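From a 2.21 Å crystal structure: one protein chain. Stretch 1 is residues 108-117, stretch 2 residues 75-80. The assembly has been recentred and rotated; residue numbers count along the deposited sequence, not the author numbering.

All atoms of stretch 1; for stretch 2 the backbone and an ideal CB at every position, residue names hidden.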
# COMPACT_ATOMS: atom_id res chain seq x y z
N SER A 108 6.10 22.20 -0.06
CA SER A 108 7.00 21.97 1.08
C SER A 108 7.21 20.49 1.32
O SER A 108 8.34 20.03 1.48
CB SER A 108 6.44 22.58 2.35
OG SER A 108 6.20 23.95 2.14
N LEU A 109 6.11 19.77 1.38
CA LEU A 109 6.17 18.32 1.59
C LEU A 109 6.99 17.65 0.50
O LEU A 109 7.85 16.85 0.79
CB LEU A 109 4.76 17.71 1.70
CG LEU A 109 4.00 18.10 2.97
CD1 LEU A 109 2.53 17.82 2.82
CD2 LEU A 109 4.58 17.39 4.20
N ASN A 110 6.74 18.01 -0.76
CA ASN A 110 7.46 17.44 -1.92
C ASN A 110 8.97 17.70 -1.91
O ASN A 110 9.77 16.79 -2.18
CB ASN A 110 6.84 17.97 -3.22
CG ASN A 110 5.41 17.45 -3.45
OD1 ASN A 110 4.98 16.49 -2.81
ND2 ASN A 110 4.69 18.10 -4.36
N ARG A 111 9.36 18.94 -1.61
CA ARG A 111 10.77 19.29 -1.49
C ARG A 111 11.41 18.54 -0.33
O ARG A 111 12.50 18.00 -0.46
CB ARG A 111 10.97 20.82 -1.35
CG ARG A 111 10.46 21.66 -2.57
CD ARG A 111 10.36 20.86 -3.92
NE ARG A 111 10.12 21.76 -5.06
CZ ARG A 111 10.99 22.01 -6.04
NH1 ARG A 111 12.18 21.41 -6.09
NH2 ARG A 111 10.66 22.87 -7.00
N TYR A 112 10.71 18.45 0.80
CA TYR A 112 11.24 17.63 1.88
C TYR A 112 11.39 16.17 1.44
O TYR A 112 12.41 15.54 1.71
CB TYR A 112 10.45 17.76 3.20
CG TYR A 112 10.91 16.69 4.20
CD1 TYR A 112 12.12 16.80 4.91
CD2 TYR A 112 10.16 15.53 4.37
CE1 TYR A 112 12.53 15.78 5.79
CE2 TYR A 112 10.57 14.53 5.23
CZ TYR A 112 11.73 14.65 5.93
OH TYR A 112 12.07 13.60 6.77
N ILE A 113 10.37 15.64 0.75
CA ILE A 113 10.42 14.26 0.29
C ILE A 113 11.61 13.99 -0.62
O ILE A 113 12.32 12.99 -0.43
CB ILE A 113 9.11 13.81 -0.42
CG1 ILE A 113 7.95 13.69 0.59
CG2 ILE A 113 9.34 12.45 -1.10
CD1 ILE A 113 6.53 13.68 -0.05
N GLU A 114 11.82 14.87 -1.61
CA GLU A 114 12.95 14.75 -2.52
C GLU A 114 14.29 14.82 -1.78
O GLU A 114 15.17 13.99 -2.03
CB GLU A 114 12.90 15.82 -3.62
CG GLU A 114 14.13 15.79 -4.55
CD GLU A 114 13.88 16.43 -5.91
OE1 GLU A 114 12.90 17.20 -6.07
OE2 GLU A 114 14.66 16.14 -6.83
N TYR A 115 14.45 15.81 -0.90
CA TYR A 115 15.59 15.86 0.05
C TYR A 115 15.74 14.53 0.84
O TYR A 115 16.83 13.95 0.87
CB TYR A 115 15.46 17.02 1.05
CG TYR A 115 16.33 16.81 2.28
CD1 TYR A 115 17.72 16.86 2.19
CD2 TYR A 115 15.76 16.50 3.52
CE1 TYR A 115 18.53 16.65 3.29
CE2 TYR A 115 16.59 16.29 4.66
CZ TYR A 115 17.96 16.36 4.52
OH TYR A 115 18.79 16.15 5.60
N PHE A 116 14.66 14.09 1.48
CA PHE A 116 14.67 12.85 2.26
C PHE A 116 15.13 11.63 1.45
O PHE A 116 16.00 10.87 1.89
CB PHE A 116 13.29 12.56 2.88
CG PHE A 116 13.21 11.21 3.56
CD1 PHE A 116 13.77 11.03 4.82
CD2 PHE A 116 12.62 10.12 2.91
CE1 PHE A 116 13.73 9.77 5.45
CE2 PHE A 116 12.57 8.86 3.54
CZ PHE A 116 13.11 8.68 4.80
N VAL A 117 14.55 11.45 0.27
CA VAL A 117 14.90 10.29 -0.55
C VAL A 117 16.37 10.34 -1.00
O VAL A 117 17.11 9.38 -0.84
CB VAL A 117 13.93 10.13 -1.75
CG1 VAL A 117 14.42 9.09 -2.73
CG2 VAL A 117 12.54 9.76 -1.25
N UNK A 75 9.05 19.19 13.20
CA UNK A 75 9.60 18.67 11.96
C UNK A 75 9.09 17.27 11.65
O UNK A 75 8.17 16.76 12.31
CB UNK A 75 11.13 18.66 12.03
N UNK A 76 9.70 16.65 10.65
CA UNK A 76 9.45 15.25 10.36
C UNK A 76 10.76 14.53 10.45
O UNK A 76 11.82 15.11 10.18
CB UNK A 76 8.80 15.05 8.99
N UNK A 77 10.71 13.26 10.80
CA UNK A 77 11.89 12.42 10.70
C UNK A 77 11.85 11.51 9.46
O UNK A 77 12.86 10.88 9.14
CB UNK A 77 12.03 11.57 11.97
N UNK A 78 10.71 11.46 8.76
CA UNK A 78 10.58 10.55 7.63
C UNK A 78 9.69 11.02 6.46
O UNK A 78 8.68 11.68 6.66
CB UNK A 78 10.03 9.22 8.15
N UNK A 79 10.10 10.69 5.25
CA UNK A 79 9.32 11.03 4.07
C UNK A 79 8.34 9.91 3.69
O UNK A 79 7.73 9.98 2.65
CB UNK A 79 10.26 11.33 2.90
N UNK A 80 8.17 8.92 4.55
CA UNK A 80 7.52 7.66 4.20
C UNK A 80 6.02 7.77 3.92
O UNK A 80 5.34 8.64 4.45
CB UNK A 80 7.74 6.65 5.33

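Stretch 1 is a continuous helix, held by i to i+4 backbone hydrogen bonds such as Phe 116 N to Tyr 112 O at 2.7 Å. Towards stretch 2 it turns Tyr 112 and Phe 116, one helical turn apart and both with chi1 in the t well, while Leu 109 and Ile 113 lie sideways to the contact. Stretch 2 has no regular helix or strand, and the nearest CA atoms across the contact are those of Ile 113 and position 79, 5.1 Å apart.

Position 75 has phi 73° and psi -170°, and its ideal CB finds nothing of stretch 1 within 5.5 Å. Stretch 1 therefore sets no demand on a side chain here, but the positive phi by itself favours glycine. The residue is Gly 75, the first after a helix to leave helical phi/psi.

At position 76 the backbone is extended, with phi -122° and psi 151°, and CA-to-CB points toward the helix. The ideal CB lies 4.2 Å from Tyr 112 CE2, and the end of Leu 109 offers a further apolar surface. No charge is on offer, so a leucine, isoleucine, methionine or valine would suit the site. It is Leu 76, with chi1 m and chi2 t, a conformation that places its CD1 4.0 Å from Tyr 112 CE2 and 4.5 Å from Leu 109 CD2. One methyl thus touches both side chains, although the end of Leu 109 is only just within reach.

Position 77 points away, with open space as far as stretch 1 is concerned, and many residues, polar or apolar, would be tolerated. Leu 77 occupies it; its contacts with the helix come from the backbone, including Leu 77 C at 3.4 Å from Tyr 112 OH.

Position 78 also directs its CB away, yet the ideal CB is 4.6 Å from Phe 116 CZ. A small or medium side chain could graze the ring end without having to fill a pocket; serine, threonine, valine or alanine are all plausible. The deposited Thr 78, with chi1 t, brings OG1 to 3.7 Å from Phe 116 CZ. The same oxygen accepts a hydrogen bond from the backbone N of position 80, at 3.2 Å from Thr 78 OG1, which links the side chain of Thr 78 to the backbone two residues on. Thr 78 N is also 3.2 Å from Tyr 112 OH, but the angle is poor and no hydrogen bond forms.

Position 79 is the most constrained. Its CB would point toward the helix and stand 2.7 Å from Phe 116 CD2, a clash, so in this arrangement glycine is the clear choice. Gly 79 lets the backbone lie against the aromatic ring: its CA sits 4.0 Å from the centroid of the Phe 116 ring, over the face, in a CH-pi contact, and Gly 79 N approaches Phe 116 CD2 at 3.5 Å.

Position 80 points away and its ideal CB meets nothing of stretch 1, leaving the choice open. Ser 80, with chi1 p, hydrogen-bonds through OG elsewhere in the structure.

Stretch 2 75-80: GLLTGS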
# COMPACT_ATOMS: atom_id res chain seq x y z
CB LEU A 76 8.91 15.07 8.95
CG LEU A 76 7.43 15.27 8.71
CD1 LEU A 76 7.21 15.46 7.24
CD2 LEU A 76 6.63 14.08 9.22
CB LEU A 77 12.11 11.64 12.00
CG LEU A 77 12.46 12.50 13.23
CD1 LEU A 77 12.57 11.63 14.49
CD2 LEU A 77 13.73 13.35 13.03
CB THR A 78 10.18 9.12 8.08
OG1 THR A 78 10.19 8.23 6.96
CG2 THR A 78 8.79 9.11 8.72
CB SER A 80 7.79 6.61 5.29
OG SER A 80 6.88 6.73 6.35
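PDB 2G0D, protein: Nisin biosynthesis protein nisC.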